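Local coordinates for capsid protein (Turnip yellow mosaic virus, PDB 2FZ2) that self-assembles as 180 copies into the T=3 icosahedral capsid that encloses the single-stranded RNA genome of the virus, at residues P80-V91 and Q160-I171. Sequence-based numbering, arbitrary orientation.
Sequences PTLQAPAFPTTV and QPTAPPASTCII
The ring of F87 lies against P164, which covers one face of it. CB of P164 sits 3.6 Å from the centroid of the F87 ring, 24° off the normal, a CH-pi contact. CG of F87 is anti to its carbonyl carbon (chi1 -67°), and this carries the ring out to the loop 162-165. The backbone O of Q83 lies at the ring edge, in plane. P165 adds an apolar touch, its CD 3.7 Å from CE1 of F87. The same proline meets Q83, whose side chain crosses it at about a right angle; OE1 of Q83 comes up to CD and CG of P165.

The methyl CG2 of T168 packs on CB of F87 (3.9 Å), and the backbone O of T168 lies by CB of A84.

Three hydrogen bonds join the segments. N of T81 donates to O of T168 at 2.7 Å, from above the carbonyl plane. OG1 of T89 and OG1 of T168 are 3.0 Å apart, and either may donate. NE2 of Q160 gives a weak, bent bond to O of P88 (118° at the hydrogen). The bend of Q160 at chi2 brings NE2 there.

P80 and C169 form an antiparallel, non-hydrogen-bonded pair, with CA of P80 3.8 Å from CB of C169. Opposite A42 of strand 30-42, T168 and C169 make a classic beta bulge.

The contact joins loops at one end of the coat protein's beta-sandwich. One follows strand 66-80, the other strand 151-158. CG1 of V91 and CD1 of I171 approach to 4.4 Å; V91 also packs on I78, and I171 on V76. At the subunit interface, OG1 of T81 hydrogen-bonds to OG1 of T90 of a neighbouring subunit, and Q83 packs on Q160 of that subunit.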
ATOM      1  N   PRO D  80      70.405 111.943  -0.830  1.00 19.83           N
ATOM      2  CA  PRO D  80      71.397 112.779  -0.165  1.00 17.12           C
ATOM      3  C   PRO D  80      72.592 112.889  -1.089  1.00 14.99           C
ATOM      4  O   PRO D  80      72.906 111.942  -1.804  1.00 17.13           O
ATOM      5  CB  PRO D  80      71.693 112.026   1.133  1.00 14.41           C
ATOM      6  CG  PRO D  80      70.595 110.964   1.237  1.00 18.76           C
ATOM      7  CD  PRO D  80      70.275 110.630  -0.186  1.00 24.03           C
ATOM      8  N   THR D  81      73.224 114.058  -1.077  1.00 12.56           N
ATOM      9  CA  THR D  81      74.379 114.383  -1.898  1.00  8.61           C
ATOM     10  C   THR D  81      75.683 114.278  -1.082  1.00 13.24           C
ATOM     11  O   THR D  81      75.668 113.787   0.036  1.00 15.80           O
ATOM     12  CB  THR D  81      74.208 115.806  -2.434  1.00 11.99           C
ATOM     13  OG1 THR D  81      74.736 115.889  -3.761  1.00 26.12           O
ATOM     14  CG2 THR D  81      74.922 116.811  -1.527  1.00 14.83           C
ATOM     15  N   LEU D  82      76.805 114.744  -1.625  1.00 16.05           N
ATOM     16  CA  LEU D  82      78.081 114.667  -0.911  1.00 16.22           C
ATOM     17  C   LEU D  82      78.258 115.805   0.074  1.00 19.37           C
ATOM     18  O   LEU D  82      79.265 115.876   0.795  1.00 23.69           O
ATOM     19  CB  LEU D  82      79.247 114.695  -1.889  1.00 15.06           C
ATOM     20  CG  LEU D  82      79.620 116.108  -2.320  1.00 15.14           C
ATOM     21  CD1 LEU D  82      80.891 116.083  -3.126  1.00 14.79           C
ATOM     22  CD2 LEU D  82      78.490 116.687  -3.139  1.00 17.85           C
ATOM     23  N   GLN D  83      77.284 116.704   0.095  1.00 18.99           N
ATOM     24  CA  GLN D  83      77.342 117.842   0.994  1.00 22.14           C
ATOM     25  C   GLN D  83      76.470 117.590   2.206  1.00 24.03           C
ATOM     26  O   GLN D  83      76.531 118.299   3.210  1.00 27.39           O
ATOM     27  CB  GLN D  83      76.881 119.096   0.264  1.00 16.70           C
ATOM     28  CG  GLN D  83      77.902 119.604  -0.722  1.00 26.49           C
ATOM     29  CD  GLN D  83      79.197 120.075  -0.062  1.00 35.88           C
ATOM     30  OE1 GLN D  83      79.907 120.918  -0.613  1.00 38.81           O
ATOM     31  NE2 GLN D  83      79.513 119.528   1.117  1.00 39.63           N
ATOM     32  N   ALA D  84      75.665 116.547   2.105  1.00 22.98           N
ATOM     33  CA  ALA D  84      74.754 116.188   3.168  1.00 23.27           C
ATOM     34  C   ALA D  84      75.404 115.902   4.517  1.00 20.15           C
ATOM     35  O   ALA D  84      74.874 116.272   5.561  1.00 25.58           O
ATOM     36  CB  ALA D  84      73.930 114.998   2.731  1.00 23.39           C
ATOM     37  N   PRO D  85      76.572 115.263   4.519  1.00 15.40           N
ATOM     38  CA  PRO D  85      77.189 114.977   5.813  1.00 16.27           C
ATOM     39  C   PRO D  85      77.699 116.226   6.510  1.00 21.03           C
ATOM     40  O   PRO D  85      77.426 116.469   7.688  1.00 23.49           O
ATOM     41  CB  PRO D  85      78.310 114.008   5.464  1.00 17.94           C
ATOM     42  CG  PRO D  85      78.116 113.677   3.998  1.00 13.92           C
ATOM     43  CD  PRO D  85      77.400 114.805   3.401  1.00 12.41           C
ATOM     44  N   ALA D  86      78.437 117.030   5.768  1.00 23.27           N
ATOM     45  CA  ALA D  86      78.988 118.251   6.318  1.00 23.22           C
ATOM     46  C   ALA D  86      77.916 119.296   6.641  1.00 20.22           C
ATOM     47  O   ALA D  86      78.135 120.191   7.461  1.00 20.78           O
ATOM     48  CB  ALA D  86      79.980 118.816   5.332  1.00 34.54           C
ATOM     49  N   PHE D  87      76.756 119.163   6.001  1.00 20.44           N
ATOM     50  CA  PHE D  87      75.656 120.112   6.165  1.00 16.27           C
ATOM     51  C   PHE D  87      74.267 119.498   6.344  1.00 15.76           C
ATOM     52  O   PHE D  87      73.482 119.457   5.396  1.00 19.44           O
ATOM     53  CB  PHE D  87      75.597 121.023   4.947  1.00 14.10           C
ATOM     54  CG  PHE D  87      76.765 121.940   4.817  1.00 19.36           C
ATOM     55  CD1 PHE D  87      77.763 121.684   3.892  1.00 23.40           C
ATOM     56  CD2 PHE D  87      76.852 123.089   5.595  1.00 35.29           C
ATOM     57  CE1 PHE D  87      78.833 122.558   3.735  1.00 30.10           C
ATOM     58  CE2 PHE D  87      77.920 123.975   5.450  1.00 39.97           C
ATOM     59  CZ  PHE D  87      78.914 123.708   4.514  1.00 35.73           C
ATOM     60  N   PRO D  88      73.939 119.023   7.558  1.00 16.58           N
ATOM     61  CA  PRO D  88      72.633 118.416   7.854  1.00  9.37           C
ATOM     62  C   PRO D  88      71.498 119.321   7.444  1.00  7.77           C
ATOM     63  O   PRO D  88      71.493 120.500   7.774  1.00 11.78           O
ATOM     64  CB  PRO D  88      72.658 118.211   9.363  1.00 12.65           C
ATOM     65  CG  PRO D  88      74.100 118.095   9.691  1.00 15.88           C
ATOM     66  CD  PRO D  88      74.826 119.007   8.734  1.00 20.42           C
ATOM     67  N   THR D  89      70.523 118.765   6.741  1.00  9.75           N
ATOM     68  CA  THR D  89      69.394 119.561   6.277  1.00 10.03           C
ATOM     69  C   THR D  89      68.029 119.040   6.726  1.00 10.67           C
ATOM     70  O   THR D  89      67.832 117.838   6.890  1.00 16.81           O
ATOM     71  CB  THR D  89      69.410 119.643   4.753  1.00 10.84           C
ATOM     72  OG1 THR D  89      70.720 120.022   4.314  1.00 14.54           O
ATOM     73  CG2 THR D  89      68.405 120.648   4.281  1.00 13.82           C
ATOM     74  N   THR D  90      67.082 119.945   6.924  1.00  8.60           N
ATOM     75  CA  THR D  90      65.753 119.535   7.352  1.00  8.94           C
ATOM     76  C   THR D  90      64.840 119.507   6.157  1.00 13.72           C
ATOM     77  O   THR D  90      64.705 120.494   5.435  1.00 19.34           O
ATOM     78  CB  THR D  90      65.144 120.497   8.379  1.00 14.03           C
ATOM     79  OG1 THR D  90      65.815 120.361   9.635  1.00 19.99           O
ATOM     80  CG2 THR D  90      63.682 120.189   8.571  1.00 16.87           C
ATOM     81  N   VAL D  91      64.197 118.371   5.959  1.00 12.79           N
ATOM     82  CA  VAL D  91      63.291 118.212   4.845  1.00 14.19           C
ATOM     83  C   VAL D  91      61.932 117.749   5.309  1.00 19.81           C
ATOM     84  O   VAL D  91      61.814 116.810   6.114  1.00 20.85           O
ATOM     85  CB  VAL D  91      63.818 117.199   3.869  1.00  5.20           C
ATOM     86  CG1 VAL D  91      63.047 117.277   2.583  1.00 10.05           C
ATOM     87  CG2 VAL D  91      65.279 117.444   3.644  1.00 15.58           C
ATOM     88  N   GLN D 160      71.029 125.009   6.458  1.00 28.55           N
ATOM     89  CA  GLN D 160      71.950 125.471   7.489  1.00 31.05           C
ATOM     90  C   GLN D 160      72.129 126.982   7.421  1.00 32.30           C
ATOM     91  O   GLN D 160      72.152 127.569   6.344  1.00 35.83           O
ATOM     92  CB  GLN D 160      73.314 124.810   7.328  1.00 32.38           C
ATOM     93  CG  GLN D 160      73.984 124.476   8.641  1.00 36.02           C
ATOM     94  CD  GLN D 160      73.410 123.215   9.232  1.00 40.16           C
ATOM     95  OE1 GLN D 160      73.037 123.172  10.401  1.00 46.43           O
ATOM     96  NE2 GLN D 160      73.326 122.173   8.420  1.00 46.81           N
ATOM     97  N   PRO D 161      72.231 127.618   8.590  1.00 35.11           N
ATOM     98  CA  PRO D 161      72.414 129.065   8.639  1.00 38.31           C
ATOM     99  C   PRO D 161      73.620 129.347   7.755  1.00 38.86           C
ATOM    100  O   PRO D 161      73.537 130.071   6.765  1.00 41.41           O
ATOM    101  CB  PRO D 161      72.680 129.320  10.120  1.00 45.33           C
ATOM    102  CG  PRO D 161      73.294 128.018  10.594  1.00 47.36           C
ATOM    103  CD  PRO D 161      72.411 127.017   9.920  1.00 41.51           C
ATOM    104  N   THR D 162      74.739 128.746   8.124  1.00 37.10           N
ATOM    105  CA  THR D 162      75.967 128.857   7.366  1.00 32.82           C
ATOM    106  C   THR D 162      75.795 127.738   6.349  1.00 27.51           C
ATOM    107  O   THR D 162      76.171 126.588   6.584  1.00 28.84           O
ATOM    108  CB  THR D 162      77.144 128.599   8.279  1.00 33.75           C
ATOM    109  OG1 THR D 162      76.799 127.543   9.189  1.00 41.41           O
ATOM    110  CG2 THR D 162      77.475 129.854   9.070  1.00 31.61           C
ATOM    111  N   ALA D 163      75.198 128.096   5.220  1.00 23.88           N
ATOM    112  CA  ALA D 163      74.870 127.157   4.155  1.00 20.55           C
ATOM    113  C   ALA D 163      75.985 126.486   3.371  1.00 19.27           C
ATOM    114  O   ALA D 163      77.114 126.965   3.320  1.00 22.92           O
ATOM    115  CB  ALA D 163      73.912 127.832   3.179  1.00 30.66           C
ATOM    116  N   PRO D 164      75.661 125.348   2.740  1.00 13.63           N
ATOM    117  CA  PRO D 164      76.581 124.553   1.925  1.00 14.07           C
ATOM    118  C   PRO D 164      76.806 125.249   0.587  1.00 17.12           C
ATOM    119  O   PRO D 164      76.004 126.085   0.170  1.00 23.73           O
ATOM    120  CB  PRO D 164      75.830 123.241   1.756  1.00 10.17           C
ATOM    121  CG  PRO D 164      74.408 123.706   1.677  1.00  6.35           C
ATOM    122  CD  PRO D 164      74.353 124.672   2.836  1.00  8.54           C
ATOM    123  N   PRO D 165      77.893 124.899  -0.110  1.00 20.35           N
ATOM    124  CA  PRO D 165      78.237 125.481  -1.403  1.00 22.20           C
ATOM    125  C   PRO D 165      77.370 124.921  -2.496  1.00 23.36           C
ATOM    126  O   PRO D 165      77.364 125.435  -3.611  1.00 33.85           O
ATOM    127  CB  PRO D 165      79.702 125.098  -1.601  1.00 30.97           C
ATOM    128  CG  PRO D 165      80.105 124.309  -0.341  1.00 36.12           C
ATOM    129  CD  PRO D 165      78.833 123.838   0.272  1.00 25.55           C
ATOM    130  N   ALA D 166      76.637 123.860  -2.182  1.00 22.01           N
ATOM    131  CA  ALA D 166      75.774 123.250  -3.178  1.00 23.86           C
ATOM    132  C   ALA D 166      74.721 122.364  -2.555  1.00 22.39           C
ATOM    133  O   ALA D 166      74.852 121.931  -1.409  1.00 23.56           O
ATOM    134  CB  ALA D 166      76.606 122.446  -4.178  1.00 31.07           C
ATOM    135  N   SER D 167      73.678 122.102  -3.338  1.00 24.62           N
ATOM    136  CA  SER D 167      72.545 121.273  -2.939  1.00 22.42           C
ATOM    137  C   SER D 167      73.016 120.041  -2.143  1.00 16.74           C
ATOM    138  O   SER D 167      73.909 119.315  -2.589  1.00 11.84           O
ATOM    139  CB  SER D 167      71.775 120.889  -4.209  1.00 24.69           C
ATOM    140  OG  SER D 167      72.275 121.639  -5.332  1.00 38.43           O
ATOM    141  N   THR D 168      72.442 119.842  -0.951  1.00 11.09           N
ATOM    142  CA  THR D 168      72.811 118.723  -0.084  1.00 12.93           C
ATOM    143  C   THR D 168      72.024 117.505  -0.447  1.00 13.23           C
ATOM    144  O   THR D 168      72.330 116.400  -0.005  1.00 20.65           O
ATOM    145  CB  THR D 168      72.483 118.944   1.383  1.00  5.20           C
ATOM    146  OG1 THR D 168      71.080 119.190   1.505  1.00 14.42           O
ATOM    147  CG2 THR D 168      73.313 120.073   1.969  1.00  6.14           C
ATOM    148  N   CYS D 169      70.976 117.699  -1.218  1.00 17.48           N
ATOM    149  CA  CYS D 169      70.193 116.553  -1.609  1.00 19.63           C
ATOM    150  C   CYS D 169      69.242 116.855  -2.745  1.00 18.51           C
ATOM    151  O   CYS D 169      68.805 117.999  -2.950  1.00 20.00           O
ATOM    152  CB  CYS D 169      69.425 116.010  -0.412  1.00 17.01           C
ATOM    153  SG  CYS D 169      68.125 117.105   0.128  1.00 20.35           S
ATOM    154  N   ILE D 170      68.936 115.793  -3.478  1.00  9.73           N
ATOM    155  CA  ILE D 170      68.059 115.854  -4.622  1.00  9.62           C
ATOM    156  C   ILE D 170      66.760 115.165  -4.359  1.00 11.20           C
ATOM    157  O   ILE D 170      66.721 114.065  -3.799  1.00 14.88           O
ATOM    158  CB  ILE D 170      68.655 115.155  -5.793  1.00  9.40           C
ATOM    159  CG1 ILE D 170      70.174 115.298  -5.739  1.00  8.30           C
ATOM    160  CG2 ILE D 170      68.008 115.665  -7.054  1.00 13.88           C
ATOM    161  CD1 ILE D 170      70.734 116.185  -6.790  1.00  5.20           C
ATOM    162  N   ILE D 171      65.687 115.802  -4.791  1.00  8.62           N
ATOM    163  CA  ILE D 171      64.411 115.201  -4.589  1.00 12.17           C
ATOM    164  C   ILE D 171      63.767 114.951  -5.907  1.00 11.67           C
ATOM    165  O   ILE D 171      63.548 115.864  -6.688  1.00 13.42           O
ATOM    166  CB  ILE D 171      63.527 116.073  -3.767  1.00  5.20           C
ATOM    167  CG1 ILE D 171      63.959 115.969  -2.310  1.00 14.88           C
ATOM    168  CG2 ILE D 171      62.091 115.606  -3.911  1.00 23.42           C
ATOM    169  CD1 ILE D 171      64.264 117.278  -1.680  1.00  5.20           C
TER